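Local coordinates for holo-[acyl-carrier-protein] synthase (Helicobacter pylori, PDB 5XUK) that belongs to the 4'-phosphopantetheinyl transferase superfamily and is seen here with coenzyme A bound, in an assembly of three protein chains, at residues A[8-11]-A[12-15]; A[26-29]-A[30-34]; A[86-89]-A[90-94]. All coordinates share one frame; numbering follows the deposited sequence.

Interaction 1. Residues A[8-11]-A[12-15]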
loop_
_atom_site.group_PDB
_atom_site.type_symbol
_atom_site.label_atom_id
_atom_site.label_comp_id
_atom_site.label_asym_id
_atom_site.label_seq_id
_atom_site.Cartn_x
_atom_site.Cartn_y
_atom_site.Cartn_z
ATOM N N SER A 8 3.989 -7.379 11.160
ATOM C CA SER A 8 3.475 -7.370 12.521
ATOM C C SER A 8 4.492 -6.695 13.436
ATOM O O SER A 8 5.665 -7.125 13.505
ATOM C CB SER A 8 3.254 -8.792 13.003
ATOM O OG SER A 8 2.958 -8.823 14.392
ATOM N N ILE A 9 4.045 -5.643 14.126
ATOM C CA ILE A 9 4.899 -4.911 15.044
ATOM C C ILE A 9 5.316 -5.828 16.179
ATOM O O ILE A 9 6.497 -5.910 16.513
ATOM C CB ILE A 9 4.200 -3.663 15.614
ATOM C CG1 ILE A 9 3.966 -2.645 14.492
ATOM C CG2 ILE A 9 5.053 -3.059 16.719
ATOM C CD1 ILE A 9 3.354 -1.330 14.927
ATOM N N ALA A 10 4.336 -6.537 16.734
ATOM C CA ALA A 10 4.568 -7.561 17.754
ATOM C C ALA A 10 5.639 -8.589 17.367
ATOM O O ALA A 10 6.433 -8.998 18.204
ATOM C CB ALA A 10 3.260 -8.267 18.079
ATOM N N ARG A 11 5.661 -9.005 16.107
ATOM C CA ARG A 11 6.680 -9.944 15.628
ATOM C C ARG A 11 8.072 -9.297 15.621
ATOM O O ARG A 11 9.081 -9.965 15.881
ATOM C CB ARG A 11 6.316 -10.463 14.231
ATOM C CG ARG A 11 7.469 -11.060 13.437
ATOM C CD ARG A 11 7.004 -11.655 12.112
ATOM N NE ARG A 11 8.116 -11.734 11.161
ATOM C CZ ARG A 11 8.237 -11.022 10.041
ATOM N NH1 ARG A 11 7.297 -10.161 9.660
ATOM N NH2 ARG A 11 9.315 -11.186 9.276
ATOM N N ILE A 12 8.130 -8.009 15.295
ATOM C CA ILE A 12 9.382 -7.274 15.403
ATOM C C ILE A 12 9.799 -7.170 16.872
ATOM O O ILE A 12 10.945 -7.481 17.203
ATOM C CB ILE A 12 9.307 -5.882 14.745
ATOM C CG1 ILE A 12 9.951 -5.936 13.360
ATOM C CG2 ILE A 12 10.027 -4.837 15.592
ATOM C CD1 ILE A 12 9.302 -6.928 12.426
ATOM N N GLU A 13 8.865 -6.772 17.740
ATOM C CA GLU A 13 9.112 -6.717 19.193
ATOM C C GLU A 13 9.745 -8.001 19.738
ATOM O O GLU A 13 10.709 -7.941 20.495
ATOM C CB GLU A 13 7.826 -6.391 19.976
ATOM C CG GLU A 13 7.452 -4.917 19.930
ATOM C CD GLU A 13 6.147 -4.572 20.634
ATOM O OE1 GLU A 13 5.210 -5.394 20.606
ATOM O OE2 GLU A 13 6.049 -3.458 21.199
ATOM N N LYS A 14 9.217 -9.156 19.343
ATOM C CA LYS A 14 9.739 -10.435 19.832
ATOM C C LYS A 14 11.071 -10.823 19.182
ATOM O O LYS A 14 11.795 -11.647 19.726
ATOM C CB LYS A 14 8.694 -11.552 19.681
ATOM C CG LYS A 14 7.479 -11.355 20.585
ATOM C CD LYS A 14 6.433 -12.459 20.439
ATOM C CE LYS A 14 6.487 -13.504 21.554
ATOM N NZ LYS A 14 7.588 -14.498 21.402
ATOM N N CYS A 15 11.395 -10.233 18.033
ATOM C CA CYS A 15 12.731 -10.384 17.445
ATOM C C CYS A 15 13.713 -9.342 18.000
ATOM O O CYS A 15 14.920 -9.461 17.802
ATOM C CB CYS A 15 12.675 -10.288 15.920
ATOM S SG CYS A 15 11.725 -11.603 15.117
#
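The backbone carbonyl of I9 makes the shortest bond between 8-11 and 12-15: E13 N donates to I9 O over 2.8 Å, nearly straight and close to the line of the carbonyl. Side chains of the next turn crowd the same oxygen, I12 CB lying 3.3 Å from I9 O and E13 CG a little farther off. This is the first turn of helix 9-15, which takes over directly from strand 2-8. S8 is its N-cap, and S8 OG accepts from R11 N over 3.2 Å, while S8 O takes the N-H of I12. The last bond is less straight: C15 N reaches R11 O over 3.2 Å with a bend to 138°, and comes in 34° off the carbonyl plane.

E13 turns its CG away from its own carbonyl carbon (chi1 -78°), which brings the carboxylate back alongside the preceding turn, with OE1 3.6 Å from A10 CA; OE2 is bonded to S40 OG on helix 40-56. K14 leans its CG on A10 O at 3.5 Å before the chain bends away. R11 instead stretches out from the helix, CG opposite the backbone N, to form a salt bridge through NH1 with D104 of the second subunit. I9 and I12 pack against helix 40-56. One carboxylate oxygen of D104 of the second subunit thus takes both the R11 guanidinium and S8 N, so the helix start is tied to the neighbouring subunit, and a negative group there would probably suit the N-terminal end of a helix.

Interaction 2. Residues A[26-29]-A[30-34]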
loop_
_atom_site.group_PDB
_atom_site.type_symbol
_atom_site.label_atom_id
_atom_site.label_comp_id
_atom_site.label_asym_id
_atom_site.label_seq_id
_atom_site.Cartn_x
_atom_site.Cartn_y
_atom_site.Cartn_z
ATOM N N ARG A 26 21.685 -6.035 12.185
ATOM C CA ARG A 26 21.600 -6.672 10.864
ATOM C C ARG A 26 20.898 -5.789 9.831
ATOM O O ARG A 26 21.364 -5.692 8.704
ATOM C CB ARG A 26 20.896 -8.036 10.947
ATOM C CG ARG A 26 21.756 -9.152 11.539
ATOM C CD ARG A 26 20.910 -10.334 12.011
ATOM N NE ARG A 26 21.698 -11.344 12.729
ATOM C CZ ARG A 26 21.195 -12.411 13.358
ATOM N NH1 ARG A 26 22.014 -13.257 13.976
ATOM N NH2 ARG A 26 19.883 -12.644 13.381
ATOM N N PHE A 27 19.793 -5.135 10.185
ATOM C CA PHE A 27 19.098 -4.309 9.167
ATOM C C PHE A 27 19.149 -2.798 9.344
ATOM O O PHE A 27 18.912 -2.054 8.377
ATOM C CB PHE A 27 17.648 -4.786 8.924
ATOM C CG PHE A 27 16.699 -4.490 10.041
ATOM C CD1 PHE A 27 16.638 -5.311 11.145
ATOM C CD2 PHE A 27 15.822 -3.403 9.963
ATOM C CE1 PHE A 27 15.759 -5.033 12.180
ATOM C CE2 PHE A 27 14.929 -3.132 10.990
ATOM C CZ PHE A 27 14.903 -3.948 12.102
ATOM N N LEU A 28 19.489 -2.325 10.542
ATOM C CA LEU A 28 19.585 -0.876 10.773
ATOM C C LEU A 28 21.018 -0.440 11.028
ATOM O O LEU A 28 21.692 -0.965 11.906
ATOM C CB LEU A 28 18.671 -0.450 11.933
ATOM C CG LEU A 28 17.165 -0.632 11.678
ATOM C CD1 LEU A 28 16.343 -0.020 12.798
ATOM C CD2 LEU A 28 16.766 -0.026 10.335
ATOM N N SER A 29 21.467 0.532 10.245
ATOM C CA SER A 29 22.674 1.287 10.544
ATOM C C SER A 29 22.457 2.167 11.776
ATOM O O SER A 29 21.322 2.546 12.043
ATOM C CB SER A 29 22.972 2.237 9.391
ATOM O OG SER A 29 22.070 3.351 9.456
ATOM N N PRO A 30 23.550 2.565 12.479
ATOM C CA PRO A 30 23.477 3.417 13.681
ATOM C C PRO A 30 22.597 4.660 13.561
ATOM O O PRO A 30 21.827 4.932 14.471
ATOM C CB PRO A 30 24.942 3.815 13.903
ATOM C CG PRO A 30 25.686 2.595 13.479
ATOM C CD PRO A 30 24.943 2.118 12.242
ATOM N N SER A 31 22.708 5.387 12.455
ATOM C CA SER A 31 21.928 6.575 12.244
ATOM C C SER A 31 20.437 6.224 12.126
ATOM O O SER A 31 19.594 6.958 12.643
ATOM C CB SER A 31 22.420 7.339 11.003
ATOM O OG SER A 31 22.265 6.588 9.814
ATOM N N GLU A 32 20.126 5.086 11.498
ATOM C CA GLU A 32 18.741 4.614 11.375
ATOM C C GLU A 32 18.229 4.154 12.724
ATOM O O GLU A 32 17.033 4.303 13.041
ATOM C CB GLU A 32 18.637 3.510 10.329
ATOM C CG GLU A 32 18.943 4.047 8.945
ATOM C CD GLU A 32 19.196 2.964 7.911
ATOM O OE1 GLU A 32 19.196 1.790 8.274
ATOM O OE2 GLU A 32 19.401 3.297 6.721
ATOM N N ILE A 33 19.135 3.622 13.533
ATOM C CA ILE A 33 18.802 3.281 14.933
ATOM C C ILE A 33 18.489 4.558 15.741
ATOM O O ILE A 33 17.660 4.544 16.652
ATOM C CB ILE A 33 19.943 2.483 15.612
ATOM C CG1 ILE A 33 20.089 1.104 14.935
ATOM C CG2 ILE A 33 19.665 2.279 17.084
ATOM C CD1 ILE A 33 21.142 0.193 15.546
ATOM N N VAL A 34 19.137 5.667 15.403
ATOM C CA VAL A 34 18.859 6.893 16.120
ATOM C C VAL A 34 17.435 7.318 15.757
ATOM O O VAL A 34 16.626 7.547 16.642
ATOM C CB VAL A 34 19.918 7.978 15.852
ATOM C CG1 VAL A 34 19.467 9.324 16.411
ATOM C CG2 VAL A 34 21.244 7.558 16.477
#
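The carboxylate of E32 is approached by S29 N from above its plane, 51° out of it, and the bond from S29 N to E32 OE1 is long, at 3.3 Å. The L28 side chain passes at a slant to that of E32, with L28 CD2 3.7 Å from E32 OE1. The carboxylate has stronger ties elsewhere: E32 OE1 forms a salt bridge with K50, which also binds F27 O, and E32 OE2 accepts from the backbone N of I72 in strand 70-74. The F27 ring, for its part, meets F47 edge-to-face, and the F23 ring with the planes about 55° apart.

The segment joins helix 21-27 to helix 30-36 through a short turn, with S29 as the N-cap of the second helix and P30 as its first residue. The bond from S29 N to the side chain of E32 is the one that the third helix residue makes to the N-cap in a capping box. S29 OG, held between its backbone N and carbonyl carbon (chi1 76°), lies over the E32 chain at 3.2 Å from E32 CG. S29 O accepts from I33 N over 2.9 Å, in the carbonyl plane, and weakly from E32 N. I33 CG1 meets L28 CB at 3.7 Å, the apolar contact across the turn, while L28 itself rests on F46 and K50 of helix 40-56.

Interaction 3. Residues A[86-89]-A[90-94]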
loop_
_atom_site.group_PDB
_atom_site.type_symbol
_atom_site.label_atom_id
_atom_site.label_comp_id
_atom_site.label_asym_id
_atom_site.label_seq_id
_atom_site.Cartn_x
_atom_site.Cartn_y
_atom_site.Cartn_z
ATOM N N LYS A 86 25.678 4.493 -3.961
ATOM C CA LYS A 86 25.889 5.136 -5.270
ATOM C C LYS A 86 26.221 4.117 -6.368
ATOM O O LYS A 86 25.897 4.328 -7.539
ATOM C CB LYS A 86 27.003 6.189 -5.171
ATOM C CG LYS A 86 26.633 7.402 -4.322
ATOM C CD LYS A 86 27.842 8.022 -3.637
ATOM C CE LYS A 86 27.425 9.135 -2.688
ATOM N NZ LYS A 86 28.575 9.707 -1.933
ATOM N N GLU A 87 26.867 3.019 -5.974
ATOM C CA GLU A 87 27.136 1.901 -6.872
ATOM C C GLU A 87 25.846 1.149 -7.183
ATOM O O GLU A 87 25.447 1.053 -8.348
ATOM C CB GLU A 87 28.166 0.940 -6.261
ATOM C CG GLU A 87 29.618 1.404 -6.383
ATOM C CD GLU A 87 29.979 2.559 -5.456
ATOM O OE1 GLU A 87 29.340 2.706 -4.385
ATOM O OE2 GLU A 87 30.917 3.318 -5.797
ATOM N N LYS A 88 25.198 0.633 -6.136
ATOM C CA LYS A 88 23.913 -0.080 -6.254
ATOM C C LYS A 88 22.867 0.726 -7.024
ATOM O O LYS A 88 22.063 0.164 -7.774
ATOM C CB LYS A 88 23.358 -0.422 -4.873
ATOM C CG LYS A 88 24.170 -1.443 -4.097
ATOM C CD LYS A 88 23.974 -2.843 -4.647
ATOM C CE LYS A 88 24.843 -3.846 -3.908
ATOM N NZ LYS A 88 24.673 -5.221 -4.449
ATOM N N MET A 89 22.895 2.042 -6.834
ATOM C CA MET A 89 22.025 2.963 -7.560
ATOM C C MET A 89 22.250 2.864 -9.072
ATOM O O MET A 89 21.303 2.989 -9.855
ATOM C CB MET A 89 22.259 4.395 -7.062
ATOM C CG MET A 89 21.227 5.409 -7.527
ATOM S SD MET A 89 20.631 6.472 -6.193
ATOM C CE MET A 89 19.489 5.372 -5.358
ATOM N N ASP A 90 23.502 2.632 -9.472
ATOM C CA ASP A 90 23.850 2.405 -10.880
ATOM C C ASP A 90 23.623 0.960 -11.315
ATOM O O ASP A 90 23.085 0.728 -12.399
ATOM C CB ASP A 90 25.304 2.812 -11.160
ATOM C CG ASP A 90 25.425 4.240 -11.662
ATOM O OD1 ASP A 90 24.487 5.043 -11.449
ATOM O OD2 ASP A 90 26.467 4.556 -12.275
ATOM N N TYR A 91 24.023 -0.002 -10.484
ATOM C CA TYR A 91 23.824 -1.422 -10.802
ATOM C C TYR A 91 22.360 -1.762 -11.084
ATOM O O TYR A 91 22.070 -2.562 -11.976
ATOM C CB TYR A 91 24.341 -2.322 -9.680
ATOM C CG TYR A 91 23.936 -3.768 -9.865
ATOM C CD1 TYR A 91 24.484 -4.537 -10.884
ATOM C CD2 TYR A 91 22.986 -4.359 -9.036
ATOM C CE1 TYR A 91 24.109 -5.861 -11.069
ATOM C CE2 TYR A 91 22.608 -5.683 -9.209
ATOM C CZ TYR A 91 23.171 -6.428 -10.228
ATOM O OH TYR A 91 22.795 -7.738 -10.406
ATOM N N PHE A 92 21.450 -1.166 -10.313
ATOM C CA PHE A 92 20.006 -1.336 -10.528
ATOM C C PHE A 92 19.456 -0.295 -11.498
ATOM O O PHE A 92 18.316 -0.412 -11.951
ATOM C CB PHE A 92 19.238 -1.283 -9.196
ATOM C CG PHE A 92 19.382 -2.529 -8.361
ATOM C CD1 PHE A 92 20.145 -2.531 -7.206
ATOM C CD2 PHE A 92 18.759 -3.705 -8.740
ATOM C CE1 PHE A 92 20.285 -3.680 -6.445
ATOM C CE2 PHE A 92 18.891 -4.858 -7.980
ATOM C CZ PHE A 92 19.656 -4.846 -6.831
ATOM N N ASN A 93 20.264 0.722 -11.801
ATOM C CA ASN A 93 19.919 1.760 -12.778
ATOM C C ASN A 93 18.716 2.602 -12.328
ATOM O O ASN A 93 17.697 2.681 -13.021
ATOM C CB ASN A 93 19.684 1.126 -14.162
ATOM C CG ASN A 93 19.853 2.115 -15.309
ATOM O OD1 ASN A 93 19.744 3.332 -15.130
ATOM N ND2 ASN A 93 20.118 1.587 -16.500
ATOM N N ILE A 94 18.861 3.246 -11.171
ATOM C CA ILE A 94 17.760 3.963 -10.525
ATOM C C ILE A 94 17.888 5.467 -10.702
ATOM O O ILE A 94 18.947 6.039 -10.470
ATOM C CB ILE A 94 17.708 3.667 -9.007
ATOM C CG1 ILE A 94 17.689 2.156 -8.736
ATOM C CG2 ILE A 94 16.510 4.351 -8.360
ATOM C CD1 ILE A 94 16.688 1.382 -9.571
#
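K88 and F92 run side by side and point the same way, one helical turn apart. The lysine bends at its second torsion (chi2 -74°), and K88 CD then lies 4.2 Å from F92 CE1, at the rim of the ring. K88 O sits near the ring plane at the same edge, 3.4 Å from F92 CD1, and it also accepts from F92 N over 2.9 Å; one carbonyl thus touches both the backbone and the aromatic edge of F92. Over one face of this ring lies Y91 CD2, 3.7 Å above its centre, while F92 CE1 in turn meets the edge of the Y91 ring in its plane. The far end of K88 is tied to a loop, NZ bonding to E64 O.

Here helix 86-91 ends in a Schellman motif. N93, with positive phi (65°), is the C-prime residue, and I94 N turns back to M89 O over 2.8 Å in an almost straight bond (172°); N93 N bonds weakly to D90 O. The reversal carries I94 back over the last turn with its CB directed at M89, so that I94 CB stands 4.2 Å from M89 CG, which also lies near I94 O. M89 CG is set opposite its backbone N, and the chain beyond it bends at its second and third torsions. Outside the two segments, F92 rests on V59 and I94 on L57, both in the loop region after helix 40-56.

How the interactions relate
The three local contacts follow one another along the chain without touching. Interactions 1 and 2 are neighbours, their centres 17 Å and their nearest atoms about 5 Å apart, and both lay apolar side chains on helix 40-56, which supplies S42 and F46 to the coenzyme A pocket; L28 of interaction 2 packs on F46 itself. Interaction 3 lies on the other side of the chain's centre from interaction 1, their centres about 31 Å apart, and its centre is about 21 Å from that of interaction 2. The side chain of R11 comes about 5 Å from a bound coenzyme A, whereas F27 and F92 are each about 9 Å from one, so interaction 1 comes nearest to the ligand.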